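Local coordinates for protein 3-hydroxy-3-methylglutaryl-CoA lyase (Acinetobacter baumannii, PDB 6NDS) that is a TIM-barrel enzyme of the HMGL-like family that binds a zinc ion and coenzyme A, at residues H117-A120 / M124-A127; Q128-F133 / F168-H173; K63-L68 / G247-P252; T152-P157 / L212-H217; E172-L175 / N181-L184. One frame throughout, in Å; residues are numbered along the deposited sequence.

Contact 1 (H117-A120 / M124-A127)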
# COMPACT_ATOMS: atom_id res chain seq x y z
N HIS A 117 12.58 -20.48 11.31
CA HIS A 117 11.40 -19.82 11.84
C HIS A 117 10.49 -20.80 12.58
O HIS A 117 9.89 -20.44 13.60
CB HIS A 117 10.63 -19.13 10.71
CG HIS A 117 9.52 -18.26 11.18
ND1 HIS A 117 8.21 -18.69 11.26
CD2 HIS A 117 9.52 -16.97 11.61
CE1 HIS A 117 7.45 -17.71 11.72
NE2 HIS A 117 8.22 -16.66 11.93
N ASN A 118 10.37 -22.04 12.10
CA ASN A 118 9.54 -23.01 12.82
C ASN A 118 10.12 -23.29 14.20
O ASN A 118 9.38 -23.41 15.18
CB ASN A 118 9.40 -24.30 12.02
CG ASN A 118 8.09 -25.01 12.31
OD1 ASN A 118 7.01 -24.49 11.99
ND2 ASN A 118 8.16 -26.18 12.94
N LEU A 119 11.44 -23.41 14.30
CA LEU A 119 12.07 -23.60 15.61
C LEU A 119 11.88 -22.37 16.49
O LEU A 119 11.60 -22.50 17.69
CB LEU A 119 13.55 -23.93 15.44
CG LEU A 119 13.87 -25.32 14.90
CD1 LEU A 119 15.31 -25.38 14.41
CD2 LEU A 119 13.62 -26.38 15.98
N ALA A 120 12.01 -21.16 15.93
CA ALA A 120 11.86 -19.95 16.74
C ALA A 120 10.44 -19.78 17.24
O ALA A 120 10.22 -19.28 18.35
CB ALA A 120 12.28 -18.73 15.93
N MET A 124 10.02 -26.47 17.52
CA MET A 124 10.21 -27.82 16.99
C MET A 124 10.48 -27.73 15.50
O MET A 124 10.22 -26.71 14.85
CB MET A 124 9.00 -28.72 17.27
CG MET A 124 7.67 -28.17 16.82
SD MET A 124 6.27 -29.19 17.33
CE MET A 124 5.01 -27.94 17.46
N THR A 125 11.02 -28.82 14.96
CA THR A 125 11.28 -28.90 13.54
C THR A 125 9.98 -29.05 12.78
O THR A 125 8.92 -29.33 13.34
CB THR A 125 12.19 -30.09 13.22
OG1 THR A 125 11.52 -31.30 13.60
CG2 THR A 125 13.51 -30.00 13.98
N LYS A 126 10.07 -28.86 11.46
CA LYS A 126 8.92 -29.10 10.60
C LYS A 126 8.45 -30.55 10.71
O LYS A 126 7.24 -30.82 10.72
CB LYS A 126 9.25 -28.75 9.16
CG LYS A 126 9.41 -27.26 8.92
CD LYS A 126 9.72 -26.98 7.46
CE LYS A 126 11.17 -27.16 7.13
NZ LYS A 126 11.42 -26.78 5.72
N ALA A 127 9.39 -31.50 10.78
CA ALA A 127 9.01 -32.90 10.91
C ALA A 127 8.24 -33.14 12.20
O ALA A 127 7.27 -33.90 12.22
CB ALA A 127 10.25 -33.81 10.87

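Contact 2 (Q128-F133 / F168-H173)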
# COMPACT_ATOMS: atom_id res chain seq x y z
N GLN A 128 8.67 -32.49 13.29
CA GLN A 128 7.94 -32.63 14.55
C GLN A 128 6.57 -31.98 14.47
O GLN A 128 5.60 -32.51 15.02
CB GLN A 128 8.75 -32.02 15.70
CG GLN A 128 10.00 -32.80 16.03
CD GLN A 128 10.90 -32.10 17.03
OE1 GLN A 128 11.27 -30.94 16.84
NE2 GLN A 128 11.27 -32.81 18.09
N SER A 129 6.46 -30.84 13.78
CA SER A 129 5.15 -30.23 13.58
C SER A 129 4.21 -31.19 12.86
O SER A 129 3.06 -31.38 13.27
CB SER A 129 5.29 -28.92 12.81
OG SER A 129 5.71 -27.86 13.66
N PHE A 130 4.70 -31.84 11.80
CA PHE A 130 3.82 -32.73 11.05
C PHE A 130 3.54 -34.02 11.80
O PHE A 130 2.47 -34.62 11.61
CB PHE A 130 4.40 -33.01 9.66
CG PHE A 130 3.71 -32.23 8.57
CD1 PHE A 130 2.46 -32.62 8.12
CD2 PHE A 130 4.29 -31.10 8.02
CE1 PHE A 130 1.80 -31.90 7.14
CE2 PHE A 130 3.64 -30.37 7.04
CZ PHE A 130 2.39 -30.78 6.59
N ALA A 131 4.46 -34.47 12.66
CA ALA A 131 4.14 -35.59 13.55
C ALA A 131 2.95 -35.25 14.44
O ALA A 131 2.07 -36.09 14.67
CB ALA A 131 5.36 -35.97 14.39
N GLY A 132 2.90 -34.02 14.97
CA GLY A 132 1.73 -33.61 15.73
C GLY A 132 0.48 -33.54 14.89
O GLY A 132 -0.59 -34.00 15.30
N PHE A 133 0.60 -33.00 13.67
CA PHE A 133 -0.56 -32.88 12.79
C PHE A 133 -1.15 -34.25 12.47
O PHE A 133 -2.37 -34.42 12.44
CB PHE A 133 -0.16 -32.16 11.50
CG PHE A 133 0.29 -30.73 11.69
CD1 PHE A 133 0.07 -30.06 12.89
CD2 PHE A 133 0.92 -30.06 10.66
CE1 PHE A 133 0.48 -28.74 13.06
CE2 PHE A 133 1.33 -28.73 10.82
CZ PHE A 133 1.11 -28.08 12.01
N PHE A 168 5.80 -26.38 -1.85
CA PHE A 168 4.89 -27.32 -2.49
C PHE A 168 4.91 -28.68 -1.80
O PHE A 168 3.88 -29.35 -1.70
CB PHE A 168 5.25 -27.45 -3.97
CG PHE A 168 5.27 -26.14 -4.71
CD1 PHE A 168 6.16 -25.92 -5.76
CD2 PHE A 168 4.41 -25.11 -4.35
CE1 PHE A 168 6.18 -24.71 -6.43
CE2 PHE A 168 4.43 -23.90 -5.03
CZ PHE A 168 5.32 -23.70 -6.06
N SER A 169 6.09 -29.12 -1.33
CA SER A 169 6.18 -30.38 -0.61
C SER A 169 5.36 -30.35 0.68
O SER A 169 4.72 -31.34 1.04
CB SER A 169 7.64 -30.70 -0.31
OG SER A 169 7.76 -31.87 0.47
N LEU A 170 5.37 -29.21 1.38
CA LEU A 170 4.59 -29.09 2.60
C LEU A 170 3.10 -29.07 2.30
O LEU A 170 2.31 -29.70 3.01
CB LEU A 170 5.01 -27.83 3.36
CG LEU A 170 6.47 -27.83 3.82
CD1 LEU A 170 6.89 -26.44 4.27
CD2 LEU A 170 6.68 -28.84 4.94
N VAL A 171 2.69 -28.35 1.25
CA VAL A 171 1.29 -28.40 0.82
C VAL A 171 0.87 -29.83 0.52
O VAL A 171 -0.19 -30.30 0.95
CB VAL A 171 1.07 -27.48 -0.39
CG1 VAL A 171 -0.33 -27.72 -0.96
CG2 VAL A 171 1.25 -26.02 -0.00
N GLU A 172 1.71 -30.57 -0.23
CA GLU A 172 1.38 -31.95 -0.56
C GLU A 172 1.26 -32.81 0.69
O GLU A 172 0.42 -33.73 0.75
CB GLU A 172 2.43 -32.53 -1.51
CG GLU A 172 2.37 -31.94 -2.92
CD GLU A 172 3.45 -32.50 -3.82
OE1 GLU A 172 3.16 -32.71 -5.02
OE2 GLU A 172 4.58 -32.73 -3.35
N HIS A 173 2.08 -32.54 1.71
CA HIS A 173 1.99 -33.31 2.95
C HIS A 173 0.66 -33.05 3.65
O HIS A 173 0.04 -33.97 4.18
CB HIS A 173 3.17 -32.97 3.86
CG HIS A 173 3.43 -33.98 4.93
ND1 HIS A 173 2.50 -34.93 5.31
CD2 HIS A 173 4.52 -34.19 5.71
CE1 HIS A 173 3.01 -35.68 6.27
NE2 HIS A 173 4.23 -35.25 6.53

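Contact 3 (K63-L68 / G247-P252). With COA (coenzyme A), chain B.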
# COMPACT_ATOMS: atom_id res chain seq x y z
N LYS A 63 2.92 -18.92 27.70
CA LYS A 63 4.25 -18.34 27.81
C LYS A 63 4.70 -17.75 26.48
O LYS A 63 5.43 -16.75 26.46
CB LYS A 63 5.26 -19.39 28.29
CG LYS A 63 5.01 -19.89 29.70
CD LYS A 63 6.07 -20.91 30.09
CE LYS A 63 5.87 -21.40 31.51
NZ LYS A 63 6.97 -22.33 31.92
N ALA A 64 4.28 -18.36 25.37
CA ALA A 64 4.62 -17.87 24.04
C ALA A 64 3.80 -16.64 23.67
O ALA A 64 4.35 -15.65 23.17
CB ALA A 64 4.40 -18.98 23.02
N ILE A 65 2.48 -16.69 23.87
CA ILE A 65 1.59 -15.62 23.41
C ILE A 65 0.64 -15.28 24.55
O ILE A 65 -0.53 -15.71 24.53
CB ILE A 65 0.82 -16.04 22.14
CG1 ILE A 65 1.79 -16.53 21.05
CG2 ILE A 65 -0.05 -14.89 21.59
CD1 ILE A 65 2.55 -15.42 20.34
N PRO A 66 1.08 -14.53 25.55
CA PRO A 66 0.20 -14.24 26.69
C PRO A 66 -1.05 -13.46 26.31
O PRO A 66 -2.07 -13.60 26.99
CB PRO A 66 1.10 -13.43 27.64
CG PRO A 66 2.29 -13.03 26.85
CD PRO A 66 2.46 -14.05 25.77
N ASN A 67 -1.01 -12.67 25.23
CA ASN A 67 -2.18 -11.88 24.86
C ASN A 67 -3.38 -12.72 24.44
O ASN A 67 -4.50 -12.21 24.44
CB ASN A 67 -1.83 -10.94 23.70
CG ASN A 67 -1.22 -9.65 24.16
OD1 ASN A 67 -1.32 -9.27 25.33
ND2 ASN A 67 -0.59 -8.95 23.22
N LEU A 68 -3.17 -13.98 24.05
CA LEU A 68 -4.25 -14.83 23.58
C LEU A 68 -4.55 -15.98 24.54
O LEU A 68 -5.21 -16.95 24.16
CB LEU A 68 -3.92 -15.37 22.18
CG LEU A 68 -3.79 -14.30 21.09
CD1 LEU A 68 -3.51 -15.00 19.75
CD2 LEU A 68 -5.05 -13.46 21.01
N GLY A 247 0.89 -9.00 13.24
CA GLY A 247 2.32 -9.30 13.26
C GLY A 247 2.56 -10.45 14.22
O GLY A 247 1.80 -10.68 15.16
N CYS A 248 3.65 -11.22 13.96
CA CYS A 248 4.04 -12.31 14.85
C CYS A 248 5.18 -11.87 15.75
O CYS A 248 6.18 -11.32 15.25
CB CYS A 248 4.45 -13.55 14.05
SG CYS A 248 5.17 -14.91 15.05
N PRO A 249 5.08 -12.09 17.07
CA PRO A 249 6.15 -11.62 17.97
C PRO A 249 7.46 -12.36 17.80
O PRO A 249 8.49 -11.85 18.25
CB PRO A 249 5.55 -11.86 19.37
CG PRO A 249 4.07 -12.03 19.15
CD PRO A 249 3.94 -12.66 17.80
N PHE A 250 7.46 -13.53 17.17
CA PHE A 250 8.67 -14.33 17.01
C PHE A 250 9.24 -14.26 15.59
O PHE A 250 10.25 -14.91 15.31
CB PHE A 250 8.39 -15.78 17.42
CG PHE A 250 7.93 -15.91 18.84
CD1 PHE A 250 8.81 -15.73 19.89
CD2 PHE A 250 6.60 -16.18 19.13
CE1 PHE A 250 8.39 -15.84 21.21
CE2 PHE A 250 6.17 -16.29 20.45
CZ PHE A 250 7.06 -16.11 21.49
N ALA A 251 8.61 -13.49 14.70
CA ALA A 251 9.20 -13.15 13.42
C ALA A 251 9.72 -11.72 13.50
O ALA A 251 8.91 -10.78 13.50
CB ALA A 251 8.18 -13.29 12.29
N PRO A 252 11.04 -11.50 13.58
CA PRO A 252 11.55 -10.16 13.92
C PRO A 252 11.13 -9.12 12.88
O PRO A 252 11.19 -9.36 11.68
CB PRO A 252 13.07 -10.35 13.93
CG PRO A 252 13.28 -11.83 14.03
CD PRO A 252 12.12 -12.45 13.31
N1A COA B . -1.52 -24.64 24.57
C2A COA B . -1.25 -24.46 25.87
N3A COA B . -0.30 -25.02 26.62
C4A COA B . 0.45 -25.86 25.89
C5A COA B . 0.30 -26.14 24.55
C6A COA B . -0.74 -25.49 23.86
N6A COA B . -1.00 -25.68 22.57
N7A COA B . 1.26 -27.06 24.14
C8A COA B . 1.96 -27.31 25.23
N9A COA B . 1.51 -26.61 26.32
C1B COA B . 2.02 -26.66 27.69
C2B COA B . 2.03 -28.06 28.31
O2B COA B . 0.78 -28.49 28.80
C3B COA B . 3.09 -27.86 29.39
O3B COA B . 2.59 -27.03 30.44
P3B COA B . 3.49 -27.21 31.77
O7A COA B . 4.69 -26.30 31.66
O8A COA B . 3.88 -28.68 31.81
O9A COA B . 2.59 -26.84 32.94
C4B COA B . 4.14 -27.15 28.55
O4B COA B . 3.37 -26.23 27.72
C5B COA B . 4.86 -28.11 27.64
O5B COA B . 5.86 -27.40 26.90
P1A COA B . 6.39 -28.10 25.56
O1A COA B . 5.42 -29.13 25.10
O2A COA B . 7.84 -28.45 25.72
O3A COA B . 6.26 -26.84 24.58
P2A COA B . 7.09 -25.49 24.46
O4A COA B . 8.40 -25.80 23.82
O5A COA B . 7.08 -24.75 25.76
O6A COA B . 6.15 -24.68 23.45
CBP COA B . 4.56 -24.56 21.66
CCP COA B . 5.81 -25.28 22.17
CDP COA B . 4.24 -25.00 20.23
CEP COA B . 3.38 -24.90 22.57
CAP COA B . 4.85 -23.05 21.71
OAP COA B . 6.08 -22.80 21.04
C9P COA B . 3.76 -22.21 21.08
O9P COA B . 2.67 -22.07 21.63
N8P COA B . 4.06 -21.62 19.93
C7P COA B . 3.09 -20.88 19.13
C6P COA B . 3.40 -19.41 19.12
C5P COA B . 2.50 -18.65 18.17
O5P COA B . 1.28 -18.80 18.22
N4P COA B . 3.10 -17.82 17.31
C3P COA B . 2.39 -16.88 16.45
C2P COA B . 1.42 -17.58 15.52
S1P COA B . 2.22 -18.89 14.56

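Contact 4 (T152-P157 / L212-H217). With ZN (zinc ion), chain H.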
# COMPACT_ATOMS: atom_id res chain seq x y z
N THR A 152 5.93 -18.35 6.29
CA THR A 152 7.13 -17.95 5.54
C THR A 152 7.16 -18.57 4.14
O THR A 152 8.22 -18.97 3.66
CB THR A 152 8.42 -18.27 6.32
OG1 THR A 152 8.59 -19.68 6.49
CG2 THR A 152 8.41 -17.60 7.69
N THR A 153 6.00 -18.61 3.47
CA THR A 153 5.94 -19.18 2.12
C THR A 153 6.80 -18.39 1.14
O THR A 153 7.41 -18.97 0.23
CB THR A 153 4.48 -19.22 1.65
OG1 THR A 153 3.80 -20.32 2.28
CG2 THR A 153 4.38 -19.38 0.12
N PHE A 154 6.86 -17.08 1.32
CA PHE A 154 7.46 -16.18 0.34
C PHE A 154 8.83 -15.65 0.77
O PHE A 154 9.34 -14.71 0.14
CB PHE A 154 6.49 -15.03 0.04
CG PHE A 154 5.12 -15.49 -0.39
CD1 PHE A 154 4.85 -15.73 -1.74
CD2 PHE A 154 4.12 -15.69 0.53
CE1 PHE A 154 3.59 -16.16 -2.14
CE2 PHE A 154 2.86 -16.12 0.13
CZ PHE A 154 2.59 -16.35 -1.21
N GLY A 155 9.42 -16.22 1.80
CA GLY A 155 10.69 -15.76 2.34
C GLY A 155 10.61 -15.73 3.86
O GLY A 155 9.53 -15.72 4.45
N CYS A 156 11.78 -15.73 4.49
CA CYS A 156 11.93 -15.83 5.93
C CYS A 156 12.82 -14.71 6.45
O CYS A 156 13.85 -14.40 5.84
CB CYS A 156 12.55 -17.19 6.29
SG CYS A 156 13.04 -17.36 8.02
N PRO A 157 12.44 -14.07 7.57
CA PRO A 157 13.29 -13.01 8.12
C PRO A 157 14.63 -13.50 8.65
O PRO A 157 15.54 -12.68 8.86
CB PRO A 157 12.43 -12.43 9.26
CG PRO A 157 11.55 -13.59 9.68
CD PRO A 157 11.24 -14.33 8.39
N LEU A 212 -7.91 -22.49 -1.33
CA LEU A 212 -6.68 -21.74 -1.09
C LEU A 212 -6.96 -20.40 -0.43
O LEU A 212 -7.73 -19.59 -0.97
CB LEU A 212 -5.93 -21.49 -2.39
CG LEU A 212 -4.69 -20.60 -2.34
CD1 LEU A 212 -3.63 -21.28 -1.50
CD2 LEU A 212 -4.15 -20.32 -3.75
N THR A 213 -6.29 -20.13 0.70
CA THR A 213 -6.25 -18.81 1.32
C THR A 213 -4.86 -18.20 1.15
O THR A 213 -3.85 -18.88 1.33
CB THR A 213 -6.59 -18.86 2.82
OG1 THR A 213 -7.93 -19.35 3.01
CG2 THR A 213 -6.49 -17.45 3.46
N LEU A 214 -4.81 -16.91 0.82
CA LEU A 214 -3.58 -16.13 0.86
C LEU A 214 -3.62 -15.20 2.06
O LEU A 214 -4.63 -14.51 2.28
CB LEU A 214 -3.38 -15.31 -0.42
CG LEU A 214 -2.76 -15.97 -1.65
CD1 LEU A 214 -1.43 -16.62 -1.31
CD2 LEU A 214 -3.71 -16.97 -2.27
N HIS A 215 -2.52 -15.15 2.81
CA HIS A 215 -2.42 -14.38 4.05
C HIS A 215 -1.20 -13.46 3.94
O HIS A 215 -0.07 -13.86 4.22
CB HIS A 215 -2.32 -15.37 5.20
CG HIS A 215 -2.12 -14.77 6.56
ND1 HIS A 215 -3.08 -14.86 7.55
CD2 HIS A 215 -1.04 -14.17 7.13
CE1 HIS A 215 -2.62 -14.29 8.65
NE2 HIS A 215 -1.39 -13.86 8.42
N PHE A 216 -1.41 -12.22 3.49
CA PHE A 216 -0.31 -11.28 3.26
C PHE A 216 -0.16 -10.28 4.41
O PHE A 216 -1.15 -9.75 4.93
CB PHE A 216 -0.52 -10.50 1.95
CG PHE A 216 -0.45 -11.35 0.71
CD1 PHE A 216 0.76 -11.93 0.32
CD2 PHE A 216 -1.56 -11.51 -0.11
CE1 PHE A 216 0.83 -12.70 -0.85
CE2 PHE A 216 -1.48 -12.26 -1.28
CZ PHE A 216 -0.28 -12.86 -1.65
N HIS A 217 1.07 -10.03 4.80
CA HIS A 217 1.36 -8.88 5.65
C HIS A 217 1.91 -7.75 4.77
O HIS A 217 2.38 -7.97 3.65
CB HIS A 217 2.34 -9.27 6.77
CG HIS A 217 1.73 -10.13 7.84
ND1 HIS A 217 1.37 -9.63 9.08
CD2 HIS A 217 1.41 -11.45 7.87
CE1 HIS A 217 0.86 -10.60 9.82
NE2 HIS A 217 0.86 -11.72 9.10
ZN ZN H . 0.06 -13.54 10.03
O HOH W 1 1.38 -13.20 11.77

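Contact 5 (E172-L175 / N181-L184)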
# COMPACT_ATOMS: atom_id res chain seq x y z
N GLU A 172 1.71 -30.57 -0.23
CA GLU A 172 1.38 -31.95 -0.56
C GLU A 172 1.26 -32.81 0.69
O GLU A 172 0.42 -33.73 0.75
CB GLU A 172 2.43 -32.53 -1.51
CG GLU A 172 2.37 -31.94 -2.92
CD GLU A 172 3.45 -32.50 -3.82
OE1 GLU A 172 3.16 -32.71 -5.02
OE2 GLU A 172 4.58 -32.73 -3.35
N HIS A 173 2.08 -32.54 1.71
CA HIS A 173 1.99 -33.31 2.95
C HIS A 173 0.66 -33.05 3.65
O HIS A 173 0.04 -33.97 4.18
CB HIS A 173 3.17 -32.97 3.86
CG HIS A 173 3.43 -33.98 4.93
ND1 HIS A 173 2.50 -34.93 5.31
CD2 HIS A 173 4.52 -34.19 5.71
CE1 HIS A 173 3.01 -35.68 6.27
NE2 HIS A 173 4.23 -35.25 6.53
N TYR A 174 0.21 -31.79 3.67
CA TYR A 174 -1.12 -31.49 4.19
C TYR A 174 -2.19 -32.29 3.44
O TYR A 174 -3.08 -32.88 4.05
CB TYR A 174 -1.40 -30.00 4.08
CG TYR A 174 -0.93 -29.15 5.25
CD1 TYR A 174 -1.24 -29.48 6.56
CD2 TYR A 174 -0.19 -28.00 5.02
CE1 TYR A 174 -0.82 -28.68 7.62
CE2 TYR A 174 0.23 -27.20 6.06
CZ TYR A 174 -0.08 -27.54 7.36
OH TYR A 174 0.34 -26.72 8.39
N LEU A 175 -2.10 -32.31 2.10
CA LEU A 175 -3.08 -33.04 1.30
C LEU A 175 -3.07 -34.53 1.63
O LEU A 175 -4.12 -35.17 1.66
CB LEU A 175 -2.82 -32.83 -0.19
CG LEU A 175 -3.60 -31.72 -0.91
CD1 LEU A 175 -3.68 -30.47 -0.08
CD2 LEU A 175 -2.97 -31.41 -2.25
N ASN A 181 -7.81 -27.71 2.49
CA ASN A 181 -7.83 -26.26 2.64
C ASN A 181 -6.46 -25.80 3.14
O ASN A 181 -6.00 -26.26 4.20
CB ASN A 181 -8.94 -25.81 3.58
CG ASN A 181 -10.30 -25.82 2.90
OD1 ASN A 181 -10.47 -26.41 1.84
ND2 ASN A 181 -11.27 -25.14 3.50
N ILE A 182 -5.84 -24.89 2.40
CA ILE A 182 -4.45 -24.50 2.58
C ILE A 182 -4.36 -22.98 2.65
O ILE A 182 -4.98 -22.28 1.84
CB ILE A 182 -3.57 -25.03 1.41
CG1 ILE A 182 -3.64 -26.56 1.32
CG2 ILE A 182 -2.14 -24.54 1.54
CD1 ILE A 182 -3.15 -27.27 2.55
N THR A 183 -3.57 -22.47 3.59
CA THR A 183 -3.21 -21.06 3.61
C THR A 183 -1.72 -20.91 3.31
O THR A 183 -0.89 -21.57 3.94
CB THR A 183 -3.51 -20.42 4.97
OG1 THR A 183 -4.93 -20.46 5.20
CG2 THR A 183 -3.01 -18.95 5.04
N LEU A 184 -1.40 -20.03 2.37
CA LEU A 184 -0.02 -19.60 2.16
C LEU A 184 0.15 -18.23 2.79
O LEU A 184 -0.52 -17.28 2.40
CB LEU A 184 0.33 -19.55 0.67
CG LEU A 184 0.08 -20.83 -0.09
CD1 LEU A 184 0.41 -20.63 -1.57
CD2 LEU A 184 0.90 -21.98 0.51

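Contact 1 (H117-A120 / M124-A127)
N118 and M124 are joined by a hydrogen bond across the segments. ND2 of N118 donates it to O of M124 at 2.9 Å, with a bent N-H...O angle of 137°. The donor stands above the carbonyl plane, 46° out of it. The amide swings toward M124 because CG lies roughly anti to the backbone N (chi1 -150°). Both ends of this amide have further partners: OD1 accepts from the backbone N of S112, and ND2 also bonds to OG of S129.

L119 makes the van der Waals contacts. Its CD2 lies against the M124 peptide group, 3.5 Å from C of M124. The same methyl meets CG2 of T125 at 4.1 Å. K126 lays the root of its side chain beside the N118 amide, CG to CG of N118 at 4.3 Å, and sends NZ off to E166 and the backbone O of A113.

T125 is the N-cap of helix 126-140: its OG1 caps N of Q128, and OE1 of Q128 bonds back to N of T125, a capping box. The buried amide of N118 thus ties the corner between helices 115-122 and 126-140 to the end of strand 106-112, and several bonds limit its rotation.

Contact 2 (Q128-F133 / F168-H173)
F130 and H173 lie face to face as an offset stack. The ring planes are almost parallel, at 5°, and the centroids are 3.8 Å apart. CD1 of F130 sits over the centre of the imidazole, 3.4 Å above its plane. The two side chains run past each other in opposite directions, so the imidazole reaches back toward the root of the phenyl ring while CB of H173 stands over the outer end of that ring. That CB is 4.0 Å from the F130 centroid and makes a CH-pi contact. H173 gets there with CG anti to its backbone N (chi1 -161°).

The two segments belong to helices 126-140 and 164-176, which are neighbours in the outer helical layer of the TIM barrel. The stack bridges the groove between them, and no hydrogen bond joins the two segments here.

L170, one turn before H173, comes in at a slant. Its CD2 touches CE2 of F130 at 4.0 Å, and its backbone O lies 3.7 Å from CZ of F130. On the opposite face of the F130 ring is F133 of the same helix, with CD2 3.9 Å above the plane, offset toward the rim. Both faces of the F130 ring thus carry aromatic contacts. L111 of strand 106-112, Y174 and the loop residue L177 also touch F130.

Contact 3 (K63-L68 / G247-P252)
I65, which meets F250 across the contact, accepts at its backbone O a hydrogen bond from N of L68, 3.2 Å away. In the other loop, N of F250 donates to SG of C248 at 3.4 Å, with an N-H...S angle of 154°. The bond has the length usual for sulfur and is fairly straight. With SG anti to the backbone N (chi1 172°) it sits beside the carbonyl carbon, where the N-H of F250 can reach it. A type I turn from C248 to A251 brings these together.

The phenyl ring of F250 points its edge at the backbone of A64. O of A64 lies near the ring plane, 3.2 Å from CZ of F250, suiting the slightly positive C-H rim. CB of A64 touches CE2 of F250 at 4.1 Å.

I65 supplies the rest of the apolar contact with its CD1. This methyl approaches the ring at a slant, 3.7 Å from CE2 of F250. It also meets CG of P249, a less well ordered residue, at 3.9 Å.

Coenzyme A runs along the same groups. CG1 of I65 is 3.6 Å from C5P of the coenzyme, and SG of C248 is 3.7 Å from its C3P. CB of A64 packs near the carbonyl oxygen O9P. N121 touches both C248 and F250, and its OD1 is hydrogen-bonded to the ligand. G247 N bonds to OD1 of D25, a zinc ligand. The two loops follow strands 53-58 and 237-240 and line part of the pantetheine arm, a ligand site at the C-terminal mouth of a TIM barrel.

Contact 4 (T152-P157 / L212-H217)
F154 meets L214 and F216 with the far end of its ring, and this is the close part of the contact. CZ of F154 is 4.0 Å from CD1 of L214, which lies at the ring edge near its plane. CE1 of F216 comes over one face, 4.1 Å from CZ of F154. The two phenyl rings are oblique, with planes at 40° and centroids 5.7 Å apart. CG2 of T153 lies over the centre of the opposite face of F154, 3.5 Å above the plane. V196 of helix 193-203 touches both phenyl rings, so this side is a greasy layer between strand and helix.

Away from F154 the segments diverge and a metal site takes over. NE2 of H215 and NE2 of H217 each bind the zinc ion at 2.2 Å. A water binds it at 2.2 Å as well. D25 is another ligand, and six atoms surround the ion in all. H215 stretches toward it with CG anti to the backbone N (chi1 176°). Second-shell bonds hold both imidazoles: ND1 of H215 is hydrogen-bonded to OD2 of D239, and ND1 of H217 to the backbone O of S255.

Residues alternate along the strand: L214 and F216 face the helical layer, while H215 turns to the barrel interior. Together with H217, two residues on, this makes a His-X-His zinc site toward the C-terminal end of a TIM-barrel strand.

Contact 5 (E172-L175 / N181-L184)
I182 reaches from its strand to Y174 and L175 on the helix and gives the largest buried surface of the three. Its CD1 does most of the touching. This methyl lies 3.6 Å from CB of Y174 and 3.9 Å from CD2 of Y174, next to the ring's root. The approach to the ring is slanted. CD1 is brought back toward the helix by two successive turns of about -60° (chi1 -59°, chi2 -61°).

Y174 points its CB at the strand, and its ring runs on beside I182. The hydroxyl at the far end is hydrogen-bonded to the backbone O of T149 on strand 145-151. The ring is thus fixed at its far end by a polar bond and packed by the isoleucine methyl at its root.

L175 crosses I182 at about a right angle. Its CD1 meets CG1 of I182 at 4.2 Å, a looser contact than that of Y174. No hydrogen bond links the two segments, and the contact is wholly apolar.

The parts belong to one beta-alpha-beta unit: strand 145-151, helix 164-176 and strand 182-186. The helix lies over the two parallel strands, with Y174 spanning both. Strand 212-216 continues the barrel on the other side of strand 182-186, and F130 of helix 126-140 packs against Y174.

In the fold
From the N terminus, contact 3 opens first, after strand 53-58, and closes last, at 247-252. The other four fall within that span. Contact 1 closes a short turn between helices 115-122 and 126-140. Contact 2 starts next, and contact 4 opens at 152-157 before contact 2 closes at 168-173, so these two cross. Contact 5 begins where contact 2 ends and closes inside the span of contact 4. Contacts 1 and 2 join outer helices, contact 5 ties helix 164-176 to strand 182-186, contact 4 ties the loop after strand 145-151 to strand 212-216, and contact 3 joins two loops beside coenzyme A. Contacts 4 and 5 meet through backbone bonds between strands. Contacts 3 and 4 touch near the zinc.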